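Local atomic coordinates of MutT/nudix family protein (Enterococcus faecalis, PDB entry 2FML), a protein that is of unknown function but belongs to the Nudix family and carries a C-terminal NrtR-like winged-helix domain, so it may be a DNA-binding regulator. Residues 168-171 with 172-175; 22-25 with 26-30. All coordinates share one frame; numbering follows the deposited sequence.

Contact 1: 168-171 with 172-175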
ATOM      1  N   THR A 168      -8.952  15.109 -18.059  1.00 56.57           N
ATOM      2  CA  THR A 168     -10.112  15.152 -17.172  1.00 55.66           C
ATOM      3  C   THR A 168     -10.424  13.727 -16.814  1.00 55.45           C
ATOM      4  O   THR A 168     -10.546  12.890 -17.686  1.00 54.25           O
ATOM      5  CB  THR A 168     -11.298  15.852 -17.842  1.00 55.00           C
ATOM      6  OG1 THR A 168     -10.924  17.209 -18.025  1.00 56.62           O
ATOM      7  CG2 THR A 168     -12.556  15.856 -16.912  1.00 55.25           C
ATOM      8  N   LEU A 169     -10.460  13.469 -15.502  1.00 56.23           N
ATOM      9  CA  LEU A 169     -10.628  12.157 -14.917  1.00 54.34           C
ATOM     10  C   LEU A 169     -11.834  12.108 -13.992  1.00 55.23           C
ATOM     11  O   LEU A 169     -12.036  12.994 -13.156  1.00 54.06           O
ATOM     12  CB  LEU A 169      -9.383  11.772 -14.080  1.00 53.51           C
ATOM     13  CG  LEU A 169      -8.007  11.856 -14.755  1.00 53.31           C
ATOM     14  CD1 LEU A 169      -6.833  11.600 -13.769  1.00 46.90           C
ATOM     15  CD2 LEU A 169      -8.009  11.009 -16.071  1.00 49.79           C
ATOM     16  N   ASP A 170     -12.551  10.994 -14.087  1.00 56.17           N
ATOM     17  CA  ASP A 170     -13.668  10.662 -13.210  1.00 58.48           C
ATOM     18  C   ASP A 170     -13.145  10.076 -11.897  1.00 58.13           C
ATOM     19  O   ASP A 170     -12.491   9.033 -11.923  1.00 59.11           O
ATOM     20  CB  ASP A 170     -14.603   9.634 -13.878  1.00 58.56           C
ATOM     21  CG  ASP A 170     -15.897   9.422 -13.075  1.00 62.68           C
ATOM     22  OD1 ASP A 170     -15.875   8.969 -11.905  1.00 63.43           O
ATOM     23  OD2 ASP A 170     -16.961   9.741 -13.621  1.00 69.43           O
ATOM     24  N   LEU A 171     -13.413  10.755 -10.783  1.00 57.15           N
ATOM     25  CA  LEU A 171     -12.985  10.313  -9.465  1.00 58.90           C
ATOM     26  C   LEU A 171     -13.508   8.970  -8.998  1.00 60.07           C
ATOM     27  O   LEU A 171     -12.891   8.377  -8.107  1.00 60.83           O
ATOM     28  CB  LEU A 171     -13.241  11.352  -8.367  1.00 57.12           C
ATOM     29  CG  LEU A 171     -12.300  12.565  -8.376  1.00 59.50           C
ATOM     30  CD1 LEU A 171     -12.819  13.654  -7.432  1.00 54.77           C
ATOM     31  CD2 LEU A 171     -10.784  12.178  -8.131  1.00 56.00           C
ATOM     32  N   LYS A 172     -14.600   8.479  -9.578  1.00 62.19           N
ATOM     33  CA  LYS A 172     -15.152   7.178  -9.150  1.00 65.47           C
ATOM     34  C   LYS A 172     -14.756   6.011 -10.069  1.00 65.32           C
ATOM     35  O   LYS A 172     -14.631   4.888  -9.591  1.00 67.44           O
ATOM     36  CB  LYS A 172     -16.687   7.212  -8.922  1.00 66.18           C
ATOM     37  CG  LYS A 172     -17.228   8.401  -8.091  1.00 72.49           C
ATOM     38  CD  LYS A 172     -16.663   8.376  -6.627  1.00 79.29           C
ATOM     39  CE  LYS A 172     -16.048   9.748  -6.146  1.00 80.26           C
ATOM     40  NZ  LYS A 172     -14.995   9.488  -5.079  1.00 77.13           N
ATOM     41  N   THR A 173     -14.513   6.250 -11.355  1.00 65.27           N
ATOM     42  CA  THR A 173     -14.196   5.139 -12.296  1.00 64.85           C
ATOM     43  C   THR A 173     -12.855   5.251 -12.980  1.00 65.17           C
ATOM     44  O   THR A 173     -12.478   4.335 -13.747  1.00 64.85           O
ATOM     45  CB  THR A 173     -15.172   5.104 -13.445  1.00 65.12           C
ATOM     46  OG1 THR A 173     -15.005   6.326 -14.161  1.00 69.51           O
ATOM     47  CG2 THR A 173     -16.657   4.982 -12.956  1.00 62.54           C
ATOM     48  N   ALA A 174     -12.149   6.378 -12.742  1.00 64.27           N
ATOM     49  CA  ALA A 174     -10.889   6.718 -13.431  1.00 63.03           C
ATOM     50  C   ALA A 174     -11.058   6.865 -14.929  1.00 63.24           C
ATOM     51  O   ALA A 174     -10.066   7.001 -15.620  1.00 64.21           O
ATOM     52  CB  ALA A 174      -9.759   5.688 -13.111  1.00 62.65           C
ATOM     53  N   ALA A 175     -12.308   6.830 -15.426  1.00 63.08           N
ATOM     54  CA  ALA A 175     -12.642   7.230 -16.803  1.00 62.60           C
ATOM     55  C   ALA A 175     -12.043   8.576 -17.195  1.00 62.36           C
ATOM     56  O   ALA A 175     -11.990   9.519 -16.395  1.00 61.36           O
ATOM     57  CB  ALA A 175     -14.152   7.264 -17.005  1.00 62.72           C
TER

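Contact 2: 22-25 with 26-30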
ATOM      1  N   GLU A  22      25.689 -22.126   6.066  1.00 52.32           N
ATOM      2  CA  GLU A  22      25.929 -23.127   5.049  1.00 53.03           C
ATOM      3  C   GLU A  22      24.763 -23.272   4.123  1.00 53.12           C
ATOM      4  O   GLU A  22      24.996 -23.492   2.903  1.00 53.49           O
ATOM      5  CB  GLU A  22      26.465 -24.434   5.600  1.00 54.77           C
ATOM      6  CG  GLU A  22      25.667 -25.110   6.644  1.00 61.07           C
ATOM      7  CD  GLU A  22      26.544 -25.911   7.628  1.00 67.79           C
ATOM      8  OE1 GLU A  22      27.573 -25.353   8.082  1.00 71.06           O
ATOM      9  OE2 GLU A  22      26.201 -27.077   7.973  1.00 69.32           O
ATOM     10  N   PHE A  23      23.523 -23.085   4.654  1.00 51.55           N
ATOM     11  CA  PHE A  23      22.302 -23.098   3.829  1.00 49.57           C
ATOM     12  C   PHE A  23      22.640 -22.253   2.627  1.00 49.19           C
ATOM     13  O   PHE A  23      22.368 -22.639   1.505  1.00 49.24           O
ATOM     14  CB  PHE A  23      21.025 -22.632   4.494  1.00 48.14           C
ATOM     15  CG  PHE A  23      19.934 -22.467   3.495  1.00 47.64           C
ATOM     16  CD1 PHE A  23      19.470 -21.187   3.149  1.00 46.81           C
ATOM     17  CD2 PHE A  23      19.420 -23.602   2.791  1.00 46.38           C
ATOM     18  CE1 PHE A  23      18.512 -21.052   2.151  1.00 44.41           C
ATOM     19  CE2 PHE A  23      18.422 -23.448   1.806  1.00 48.01           C
ATOM     20  CZ  PHE A  23      17.953 -22.179   1.515  1.00 46.50           C
ATOM     21  N   LEU A  24      23.140 -21.046   2.833  1.00 49.30           N
ATOM     22  CA  LEU A  24      22.882 -19.915   2.025  1.00 49.68           C
ATOM     23  C   LEU A  24      24.101 -20.101   1.048  1.00 50.22           C
ATOM     24  O   LEU A  24      24.022 -19.811  -0.133  1.00 51.41           O
ATOM     25  CB  LEU A  24      23.114 -18.629   2.786  1.00 48.89           C
ATOM     26  CG  LEU A  24      21.817 -17.997   3.338  1.00 46.01           C
ATOM     27  CD1 LEU A  24      22.206 -16.635   3.890  1.00 38.89           C
ATOM     28  CD2 LEU A  24      20.766 -17.911   2.252  1.00 41.19           C
ATOM     29  N   THR A  25      25.242 -20.623   1.552  1.00 50.38           N
ATOM     30  CA  THR A  25      26.423 -20.907   0.705  1.00 50.71           C
ATOM     31  C   THR A  25      26.085 -21.988  -0.325  1.00 50.29           C
ATOM     32  O   THR A  25      26.438 -21.867  -1.524  1.00 51.32           O
ATOM     33  CB  THR A  25      27.741 -21.276   1.515  1.00 50.83           C
ATOM     34  OG1 THR A  25      28.195 -20.144   2.275  1.00 53.34           O
ATOM     35  CG2 THR A  25      28.942 -21.723   0.567  1.00 51.41           C
ATOM     36  N   TRP A  26      25.409 -23.030   0.150  1.00 50.16           N
ATOM     37  CA  TRP A  26      24.943 -24.123  -0.700  1.00 50.07           C
ATOM     38  C   TRP A  26      23.878 -23.600  -1.688  1.00 49.92           C
ATOM     39  O   TRP A  26      23.983 -23.774  -2.909  1.00 51.65           O
ATOM     40  CB  TRP A  26      24.409 -25.274   0.147  1.00 48.05           C
ATOM     41  CG  TRP A  26      23.680 -26.375  -0.670  1.00 48.51           C
ATOM     42  CD1 TRP A  26      24.253 -27.468  -1.262  1.00 46.95           C
ATOM     43  CD2 TRP A  26      22.261 -26.486  -0.914  1.00 47.17           C
ATOM     44  NE1 TRP A  26      23.302 -28.221  -1.882  1.00 48.11           N
ATOM     45  CE2 TRP A  26      22.062 -27.661  -1.658  1.00 48.33           C
ATOM     46  CE3 TRP A  26      21.146 -25.688  -0.593  1.00 42.79           C
ATOM     47  CZ2 TRP A  26      20.790 -28.065  -2.099  1.00 45.19           C
ATOM     48  CZ3 TRP A  26      19.875 -26.089  -1.042  1.00 45.66           C
ATOM     49  CH2 TRP A  26      19.724 -27.278  -1.796  1.00 46.42           C
ATOM     50  N   TYR A  27      22.927 -22.863  -1.177  1.00 49.40           N
ATOM     51  CA  TYR A  27      21.812 -22.402  -1.997  1.00 49.41           C
ATOM     52  C   TYR A  27      22.227 -21.612  -3.240  1.00 49.55           C
ATOM     53  O   TYR A  27      21.694 -21.848  -4.309  1.00 49.92           O
ATOM     54  CB  TYR A  27      20.783 -21.575  -1.155  1.00 47.70           C
ATOM     55  CG  TYR A  27      19.600 -21.139  -1.960  1.00 47.58           C
ATOM     56  CD1 TYR A  27      18.452 -21.952  -2.045  1.00 48.51           C
ATOM     57  CD2 TYR A  27      19.624 -19.956  -2.709  1.00 44.60           C
ATOM     58  CE1 TYR A  27      17.312 -21.538  -2.770  1.00 45.58           C
ATOM     59  CE2 TYR A  27      18.501 -19.574  -3.479  1.00 45.24           C
ATOM     60  CZ  TYR A  27      17.352 -20.375  -3.492  1.00 45.44           C
ATOM     61  OH  TYR A  27      16.189 -19.996  -4.206  1.00 48.55           O
ATOM     62  N   HIS A  28      23.156 -20.673  -3.100  1.00 50.62           N
ATOM     63  CA  HIS A  28      23.568 -19.794  -4.209  1.00 51.00           C
ATOM     64  C   HIS A  28      24.354 -20.423  -5.348  1.00 51.95           C
ATOM     65  O   HIS A  28      24.544 -19.788  -6.436  1.00 52.16           O
ATOM     66  CB  HIS A  28      24.225 -18.520  -3.663  1.00 51.53           C
ATOM     67  CG  HIS A  28      23.218 -17.590  -3.022  1.00 53.41           C
ATOM     68  ND1 HIS A  28      23.188 -17.327  -1.672  1.00 57.61           N
ATOM     69  CD2 HIS A  28      22.181 -16.896  -3.555  1.00 52.57           C
ATOM     70  CE1 HIS A  28      22.204 -16.491  -1.401  1.00 56.74           C
ATOM     71  NE2 HIS A  28      21.572 -16.222  -2.529  1.00 58.13           N
ATOM     72  N   GLN A  29      24.775 -21.668  -5.121  1.00 51.30           N
ATOM     73  CA  GLN A  29      25.493 -22.464  -6.081  1.00 50.63           C
ATOM     74  C   GLN A  29      24.592 -23.458  -6.840  1.00 51.18           C
ATOM     75  O   GLN A  29      25.024 -24.141  -7.801  1.00 51.88           O
ATOM     76  CB  GLN A  29      26.664 -23.173  -5.382  1.00 50.03           C
ATOM     77  CG  GLN A  29      27.824 -22.145  -5.050  1.00 50.99           C
ATOM     78  CD  GLN A  29      28.406 -21.365  -6.278  1.00 51.50           C
ATOM     79  OE1 GLN A  29      27.942 -20.280  -6.641  1.00 52.63           O
ATOM     80  NE2 GLN A  29      29.427 -21.941  -6.913  1.00 54.23           N
ATOM     81  N   GLN A  30      23.341 -23.522  -6.427  1.00 50.19           N
ATOM     82  CA  GLN A  30      22.340 -24.384  -7.062  1.00 50.43           C
ATOM     83  C   GLN A  30      21.726 -23.836  -8.338  1.00 49.77           C
ATOM     84  O   GLN A  30      21.587 -22.643  -8.536  1.00 47.08           O
ATOM     85  CB  GLN A  30      21.202 -24.718  -6.071  1.00 50.70           C
ATOM     86  CG  GLN A  30      21.707 -25.197  -4.766  1.00 49.75           C
ATOM     87  CD  GLN A  30      22.546 -26.422  -4.887  1.00 51.80           C
ATOM     88  OE1 GLN A  30      22.079 -27.460  -5.382  1.00 51.89           O
ATOM     89  NE2 GLN A  30      23.804 -26.340  -4.409  1.00 50.10           N
TER

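Contact 1: 168-171 with 172-175
With CG set opposite the backbone N (chi1 -171°), D170 brings its carboxylate to the amides of K172 and T173, while T173 has OG1 between its own N and carbonyl carbon, beside the aspartate CB. Two amides share D170 OD1. K172 N lies 2.7 Å from OD1 and meets it nearly head-on to the C-O bond, closing an Asx turn; T173 N is 3.1 Å from the same atom and comes from above the carboxylate plane. The T173 hydroxyl passes obliquely beside the aspartate, its OG1 3.3 Å from D170 CB, and accepts from A175 N at 3.0 Å in an ST turn. These bonds brace a hairpin-like reversal at the end of strand 165-170, in which L171 to A174 form the loop and A174 adopts a left-handed backbone conformation. D170 holds both sides of it: its N donates to A175 O at 2.8 Å, and its O receives A174 N. Farther out, K172 bends at chi2 and chi3, bringing CE to 3.9 Å from L171 CB. L171 itself packs on I191 and F194 of helix 186-200, and its carbonyl oxygen is bonded to N195.

Contact 2: 22-25 with 26-30
F23 and Y27, one helical turn apart, lie side by side and point the same way. The tyrosine offers its CB to a face of the F23 ring, a CH-pi contact 4.1 Å from the ring centroid, and its ring meets the phenylalanine tip, CD1 to F23 CZ at 3.6 Å. The two rings are neither stacked nor perpendicular, with 40° between their planes. F23 also reaches W26, whose CZ3 lies 4.1 Å from F23 CE2, and the two side chains cross at a slant. F23 and Y27 both have CG opposite the backbone N; W26, with the same torsion but three residues after F23, points well round the helix from them. Their spacing is fixed by the i to i+4 bonding of helix 20-27: W26 N donates to E22 O and Y27 N to F23 O, the latter at 2.7 Å. L24 O takes the amide of H28; the imidazole lies alongside L24, where its ND1 makes a weak bond to L24 O at 3.0 Å. A type I turn from Y27 to Q30 follows, and Q30 NE2 bonds W26 O at 3.0 Å from the face opposite to Q29 N. The Q30 amide carbon also sits over a face of the indole. Beyond this shell, Y14 stacks on W26 and E10 accepts from its NE1, both from helix 7-16, whereas P119 and R120 of the second subunit pack against L24, Y27 and H28, and H66 of that subunit meets F23.

In the fold
From the N terminus the chain first forms helix 7-16 and then helix 20-27, which contact 2 follows from E22 into the turn beyond it. An extended segment leads from there into strand 39-50 and the mixed sheet of the Nudix domain. Contact 1 comes much later, closing the short reversal after strand 165-170, before the chain enters helix 186-200. The two are in series along the sequence, so neither encloses nor crosses the other, and their centres are about 50 Å apart. Contact 2 belongs to an outlying helical pair that meets the second subunit; contact 1 joins the edge of the sheet, beside strand 157-162, to helix 186-200, and the other chain does not touch it.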